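Methionine-R-sulfoxide reductase (Neisseria meningitidis, PDB 3MMH) reduces free methionine-R-sulfoxide to methionine, using a GAF-type domain to hold the small substrate. Local coordinates at residues W49-F54 with Q70-C75; S113-V118 with A133-L138. All blocks are in the same frame, centred on the assembly; numbering follows the deposited sequence. Where two conformers were deposited one is given.

Contact 1. Residues W49-F54 with Q70-C75. With SME (methionine sulfoxide), chain C.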
loop_
_atom_site.group_PDB
_atom_site.type_symbol
_atom_site.label_atom_id
_atom_site.label_comp_id
_atom_site.label_asym_id
_atom_site.label_seq_id
_atom_site.Cartn_x
_atom_site.Cartn_y
_atom_site.Cartn_z
ATOM N N TRP A 49 13.795 3.193 -0.751
ATOM C CA TRP A 49 14.103 1.800 -0.672
ATOM C C TRP A 49 13.338 1.060 -1.732
ATOM O O TRP A 49 12.248 1.403 -2.121
ATOM C CB TRP A 49 13.741 1.245 0.718
ATOM C CG TRP A 49 14.509 1.831 1.853
ATOM C CD1 TRP A 49 15.848 2.112 1.878
ATOM C CD2 TRP A 49 13.991 2.255 3.093
ATOM N NE1 TRP A 49 16.217 2.640 3.087
ATOM C CE2 TRP A 49 15.101 2.712 3.862
ATOM C CE3 TRP A 49 12.755 2.266 3.687
ATOM C CZ2 TRP A 49 14.951 3.166 5.180
ATOM C CZ3 TRP A 49 12.634 2.717 4.993
ATOM C CH2 TRP A 49 13.718 3.175 5.748
ATOM N N PHE A 50 13.887 -0.069 -2.159
ATOM C CA PHE A 50 13.263 -0.958 -3.139
ATOM C C PHE A 50 11.863 -1.433 -2.695
ATOM O O PHE A 50 10.936 -1.475 -3.538
ATOM C CB PHE A 50 14.169 -2.189 -3.318
ATOM C CG PHE A 50 13.685 -3.193 -4.294
ATOM C CD1 PHE A 50 13.612 -2.915 -5.665
ATOM C CD2 PHE A 50 13.338 -4.457 -3.853
ATOM C CE1 PHE A 50 13.124 -3.855 -6.575
ATOM C CE2 PHE A 50 12.873 -5.405 -4.760
ATOM C CZ PHE A 50 12.896 -5.109 -6.088
ATOM N N TRP A 51 11.687 -1.776 -1.443
ATOM C CA TRP A 51 10.448 -2.226 -0.926
ATOM C C TRP A 51 10.332 -1.774 0.480
ATOM O O TRP A 51 11.281 -1.887 1.272
ATOM C CB TRP A 51 10.381 -3.776 -1.015
ATOM C CG TRP A 51 9.035 -4.423 -0.942
ATOM C CD1 TRP A 51 8.299 -4.822 -2.036
ATOM C CD2 TRP A 51 8.231 -4.717 0.220
ATOM N NE1 TRP A 51 7.144 -5.369 -1.600
ATOM C CE2 TRP A 51 7.061 -5.331 -0.232
ATOM C CE3 TRP A 51 8.416 -4.593 1.600
ATOM C CZ2 TRP A 51 6.061 -5.783 0.608
ATOM C CZ3 TRP A 51 7.444 -5.003 2.454
ATOM C CH2 TRP A 51 6.263 -5.589 1.969
ATOM N N VAL A 52 9.159 -1.314 0.898
ATOM C CA VAL A 52 8.930 -0.980 2.295
ATOM C C VAL A 52 7.441 -1.148 2.628
ATOM O O VAL A 52 6.597 -0.650 1.875
ATOM C CB VAL A 52 9.448 0.409 2.726
ATOM C CG1 VAL A 52 8.893 1.525 1.851
ATOM C CG2 VAL A 52 9.253 0.665 4.201
ATOM N N GLY A 53 7.129 -1.797 3.719
ATOM C CA GLY A 53 5.756 -2.045 4.055
ATOM C C GLY A 53 5.571 -2.926 5.220
ATOM O O GLY A 53 6.509 -3.076 6.059
ATOM N N PHE A 54 4.412 -3.526 5.351
ATOM C CA PHE A 54 3.983 -4.224 6.558
ATOM C C PHE A 54 3.429 -5.583 6.251
ATOM O O PHE A 54 2.743 -5.765 5.225
ATOM C CB PHE A 54 2.950 -3.398 7.307
ATOM C CG PHE A 54 3.469 -2.041 7.747
ATOM C CD1 PHE A 54 4.150 -1.907 8.927
ATOM C CD2 PHE A 54 3.387 -0.939 6.899
ATOM C CE1 PHE A 54 4.652 -0.652 9.274
ATOM C CE2 PHE A 54 3.871 0.310 7.254
ATOM C CZ PHE A 54 4.549 0.402 8.452
ATOM N N GLN A 70 4.921 -0.369 -0.422
ATOM C CA GLN A 70 5.364 0.187 -1.681
ATOM C C GLN A 70 6.532 -0.609 -2.194
ATOM O O GLN A 70 7.369 -1.088 -1.434
ATOM C CB GLN A 70 5.669 1.678 -1.539
ATOM C CG GLN A 70 4.504 2.471 -1.041
ATOM C CD GLN A 70 4.022 3.679 -1.662
ATOM O OE1 GLN A 70 3.049 4.321 -1.194
ATOM N NE2 GLN A 70 4.661 4.062 -2.703
ATOM N N GLY A 71 6.597 -0.730 -3.519
ATOM C CA GLY A 71 7.562 -1.560 -4.186
ATOM C C GLY A 71 6.879 -2.691 -4.970
ATOM O O GLY A 71 5.628 -2.715 -5.070
ATOM N N PRO A 72 7.623 -3.621 -5.563
ATOM C CA PRO A 72 7.039 -4.679 -6.387
ATOM C C PRO A 72 6.203 -5.679 -5.581
ATOM O O PRO A 72 6.376 -5.821 -4.373
ATOM C CB PRO A 72 8.258 -5.312 -7.061
ATOM C CG PRO A 72 9.365 -5.048 -6.078
ATOM C CD PRO A 72 9.093 -3.663 -5.564
ATOM N N LEU A 73 5.576 -6.594 -6.310
ATOM C CA LEU A 73 4.468 -7.396 -5.629
ATOM C C LEU A 73 5.332 -8.320 -4.797
ATOM O O LEU A 73 6.519 -8.566 -5.018
ATOM C CB LEU A 73 3.633 -8.165 -6.654
ATOM C CG LEU A 73 4.396 -9.200 -7.481
ATOM C CD1 LEU A 73 4.441 -10.534 -6.753
ATOM C CD2 LEU A 73 3.778 -9.356 -8.861
ATOM N N ALA A 74 4.666 -8.851 -3.787
ATOM C CA ALA A 74 5.275 -9.614 -2.730
ATOM C C ALA A 74 4.485 -10.822 -2.364
ATOM O O ALA A 74 3.302 -10.974 -2.699
ATOM C CB ALA A 74 5.471 -8.733 -1.424
ATOM N N CYS A 75 5.114 -11.744 -1.668
ATOM C CA CYS A 75 4.478 -12.914 -1.023
ATOM C C CYS A 75 3.378 -12.476 -0.138
ATOM O O CYS A 75 3.586 -11.550 0.647
ATOM C CB CYS A 75 5.462 -13.721 -0.147
ATOM S SG CYS A 75 7.051 -14.198 -0.965
HETATM N N SME C . 12.415 -11.104 2.731
HETATM C CA SME C . 11.287 -11.361 3.658
HETATM C CB SME C . 9.954 -11.624 2.925
HETATM C CG SME C . 9.146 -10.373 2.545
HETATM S S SME C . 9.745 -9.589 1.103
HETATM O OE SME C . 11.170 -9.409 0.897
HETATM C CE SME C . 8.683 -8.207 1.043
HETATM C C SME C . 11.637 -12.467 4.613
HETATM O O SME C . 10.824 -12.727 5.512
HETATM O OXT SME C . 12.770 -13.073 4.490
#

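Contact 2. Residues S113-V118 with A133-L138. With SME (methionine sulfoxide), chain C; ACT (acetate ion), chain M.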
loop_
_atom_site.group_PDB
_atom_site.type_symbol
_atom_site.label_atom_id
_atom_site.label_comp_id
_atom_site.label_asym_id
_atom_site.label_seq_id
_atom_site.Cartn_x
_atom_site.Cartn_y
_atom_site.Cartn_z
ATOM N N SER A 113 16.242 -8.108 -4.229
ATOM C CA SER A 113 16.671 -7.553 -2.952
ATOM C C SER A 113 17.964 -8.218 -2.452
ATOM O O SER A 113 18.168 -9.434 -2.552
ATOM C CB SER A 113 15.550 -7.604 -1.932
ATOM O OG SER A 113 15.133 -8.924 -1.835
ATOM N N ARG A 114 18.830 -7.381 -1.912
ATOM C CA ARG A 114 20.127 -7.737 -1.356
ATOM C C ARG A 114 20.325 -7.489 0.132
ATOM O O ARG A 114 21.190 -8.139 0.750
ATOM C CB ARG A 114 21.267 -7.107 -2.162
ATOM C CG ARG A 114 21.240 -7.526 -3.677
ATOM C CD ARG A 114 22.490 -7.226 -4.438
ATOM N NE ARG A 114 23.544 -8.138 -3.960
ATOM C CZ ARG A 114 24.822 -8.023 -4.336
ATOM N NH1 ARG A 114 25.191 -7.021 -5.112
ATOM N NH2 ARG A 114 25.686 -8.879 -3.864
ATOM N N SER A 115 19.572 -6.593 0.727
ATOM C CA SER A 115 19.674 -6.356 2.151
ATOM C C SER A 115 18.302 -6.008 2.695
ATOM O O SER A 115 17.409 -5.674 1.904
ATOM C CB SER A 115 20.704 -5.275 2.482
ATOM O OG SER A 115 20.366 -3.996 1.979
ATOM N N GLU A 116 18.070 -6.140 3.981
ATOM C CA GLU A 116 16.746 -6.042 4.573
ATOM C C GLU A 116 16.830 -5.663 6.043
ATOM O O GLU A 116 17.828 -5.971 6.740
ATOM C CB GLU A 116 16.076 -7.414 4.434
ATOM C CG GLU A 116 14.673 -7.578 4.942
ATOM C CD GLU A 116 13.992 -8.828 4.563
ATOM O OE1 GLU A 116 14.586 -9.761 4.060
ATOM O OE2 GLU A 116 12.752 -8.982 4.838
ATOM N N ILE A 117 15.765 -5.093 6.544
ATOM C CA ILE A 117 15.558 -4.914 8.003
ATOM C C ILE A 117 14.085 -5.212 8.315
ATOM O O ILE A 117 13.217 -4.831 7.527
ATOM C CB ILE A 117 15.902 -3.506 8.472
ATOM C CG1 ILE A 117 15.817 -3.392 9.988
ATOM C CG2 ILE A 117 15.122 -2.434 7.756
ATOM C CD1 ILE A 117 16.438 -2.086 10.566
ATOM N N VAL A 118 13.850 -5.909 9.400
ATOM C CA VAL A 118 12.524 -6.177 9.907
ATOM C C VAL A 118 12.407 -5.699 11.335
ATOM O O VAL A 118 13.217 -6.112 12.166
ATOM C CB VAL A 118 12.147 -7.654 9.790
ATOM C CG1 VAL A 118 10.726 -7.882 10.338
ATOM C CG2 VAL A 118 12.285 -8.130 8.332
ATOM N N ALA A 133 11.626 -3.640 5.317
ATOM C CA ALA A 133 12.216 -2.794 4.290
ATOM C C ALA A 133 13.352 -3.569 3.593
ATOM O O ALA A 133 14.106 -4.266 4.277
ATOM C CB ALA A 133 12.703 -1.476 4.767
ATOM N N ASP A 134 13.413 -3.392 2.274
ATOM C CA ASP A 134 14.352 -4.140 1.461
ATOM C C ASP A 134 15.050 -3.189 0.484
ATOM O O ASP A 134 14.485 -2.190 0.072
ATOM C CB ASP A 134 13.645 -5.333 0.730
ATOM C CG ASP A 134 12.901 -6.235 1.669
ATOM O OD1 ASP A 134 13.499 -7.234 2.089
ATOM O OD2 ASP A 134 11.716 -5.895 1.970
ATOM N N SER A 135 16.283 -3.514 0.148
ATOM C CA SER A 135 17.107 -2.713 -0.768
ATOM C C SER A 135 17.772 -3.629 -1.793
ATOM O O SER A 135 18.140 -4.752 -1.477
ATOM C CB SER A 135 18.172 -2.002 0.012
ATOM O OG SER A 135 18.998 -1.231 -0.874
ATOM N N GLU A 136 17.926 -3.106 -2.989
ATOM C CA GLU A 136 18.792 -3.732 -3.994
ATOM C C GLU A 136 20.267 -3.568 -3.721
ATOM O O GLU A 136 21.064 -4.219 -4.405
ATOM C CB GLU A 136 18.491 -3.142 -5.374
ATOM C CG GLU A 136 17.163 -3.529 -5.876
ATOM C CD GLU A 136 17.016 -3.199 -7.378
ATOM O OE1 GLU A 136 17.421 -4.005 -8.203
ATOM O OE2 GLU A 136 16.407 -2.139 -7.673
ATOM N N HIS A 137 20.671 -2.723 -2.762
ATOM C CA HIS A 137 22.096 -2.480 -2.416
ATOM C C HIS A 137 22.442 -3.399 -1.243
ATOM O O HIS A 137 21.548 -3.698 -0.423
ATOM C CB HIS A 137 22.316 -1.010 -2.006
ATOM C CG HIS A 137 21.795 -0.049 -3.005
ATOM N ND1 HIS A 137 21.958 -0.222 -4.361
ATOM C CD2 HIS A 137 21.050 1.066 -2.851
ATOM C CE1 HIS A 137 21.377 0.782 -5.003
ATOM N NE2 HIS A 137 20.788 1.556 -4.110
ATOM N N LEU A 138 23.691 -3.850 -1.138
ATOM C CA LEU A 138 24.172 -4.529 0.065
ATOM C C LEU A 138 24.240 -3.527 1.217
ATOM O O LEU A 138 24.573 -2.397 1.026
ATOM C CB LEU A 138 25.554 -5.107 -0.174
ATOM C CG LEU A 138 25.612 -6.342 -1.013
ATOM C CD1 LEU A 138 27.020 -6.597 -1.522
ATOM C CD2 LEU A 138 25.076 -7.555 -0.308
HETATM N N SME C . 12.415 -11.104 2.731
HETATM C CA SME C . 11.287 -11.361 3.658
HETATM C CB SME C . 9.954 -11.624 2.925
HETATM C CG SME C . 9.146 -10.373 2.545
HETATM S S SME C . 9.745 -9.589 1.103
HETATM O OE SME C . 11.170 -9.409 0.897
HETATM C CE SME C . 8.683 -8.207 1.043
HETATM C C SME C . 11.637 -12.467 4.613
HETATM O O SME C . 10.824 -12.727 5.512
HETATM O OXT SME C . 12.770 -13.073 4.490
HETATM C C ACT M . 17.155 0.591 -3.039
HETATM O O ACT M . 17.154 -0.473 -3.731
HETATM O OXT ACT M . 17.321 0.629 -1.786
HETATM C CH3 ACT M . 17.091 1.867 -3.839
HETATM O O HOH W 1 14.390 -9.450 0.725
#

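Contact 1. Residues W49-F54 with Q70-C75
Trp51 meets Pro72 edge-on: the carbonyl O of Pro72 lies in the plane of the indole, 2.9 Å from NE1, though the N-H bends to 129° and the hydrogen bond is weak. One face of the same indole carries the substrate, whose methyl carbon CE sits 3.4 Å above the plane over the ring centre. The opposite face receives the backbone O of Gln70, displaced toward the rim. Ala74 CB approaches Trp51 CZ2 obliquely at 3.6 Å. Pro72 CD lies over one face of the Phe50 ring in a CH-pi contact, 4.2 Å from its centroid. Pro72 CG touches Phe50 CZ at 3.5 Å.

In the backbone, Val52 and Gln70 form an antiparallel hydrogen-bonded pair, Val52 N to Gln70 O and Gln70 N to Val52 O, both 2.9 Å. After this pair the chain leaves strand 63-70 and runs through Pro72 to Cys75, disulfide-bonded to Cys109. The second subunit reaches this loop too, where Asn38 ND2 of that subunit hydrogen-bonds to Ala74 O. With Pro72 O in its plane at NE1 and Ala74 CB against CZ2, the indole offers the substrate methyl a flat apolar surface, consistent with recognition of the methyl end of methionine sulfoxide.

Contact 2. Residues S113-V118 with A133-L138
Ser135 O is gripped by two backbone donors in succession, Arg114 N at 2.8 Å and Ser115 N at 3.2 Å. The first lies in the carbonyl plane and the second is tilted 21° from it; Arg114 and Ser115 both facing Ser135 make a classic beta bulge. Ser115 OG donates to His137 O at 2.7 Å, while Ser135 OG accepts from His137 N in an ST turn that carries the chain off the strand. Farther out, Leu138 packs over one face of the Arg114 guanidinium, with CG above its centre.

From the bulge the strands continue as the GAF-domain hairpin 115-123/126-135. Between the hydrogen-bonded pairs Ser115/Ser135 and Ile117/Ala133, Glu116 and Asp134 form a non-hydrogen-bonded pair whose side chains go to the substrate face. Glu116 CG is anti to the backbone N (chi1 -179°), and the extended chain beyond it brings OE1 within 2.9 Å of the substrate amino N, which donates to it. The two side chains lie side by side, their carboxylate planes turned 55° apart, Glu116 OE2 only 3.3 Å from Asp134 OD1, and Asp132 adds a third acid nearby. One water lies within hydrogen-bonding distance of Ser113 OG, Asp134 OD1 (2.8 Å) and substrate OE (3.2 Å).

In the fold
Contacts 1 and 2 have centres 10 Å apart and meet in one antiparallel sheet, where strands 51-58 and 126-135 are neighbours. Trp51 O lies 2.8 Å from Asp134 N, a probable hydrogen bond, and Phe50 and Trp51 both face Asp134 in a classic beta bulge. Phe50 CB also packs 3.4 Å from Asp134 O. The two contacts meet different parts of the methionine sulfoxide: contact 1 mainly its methyl end, contact 2 mainly its amino group and, through a water, its sulfoxide oxygen. Val84 N, Cys85 N and Ile107 O add backbone hydrogen bonds. Cys109, disulfide partner of Cys75 from contact 1, also belongs to the pocket.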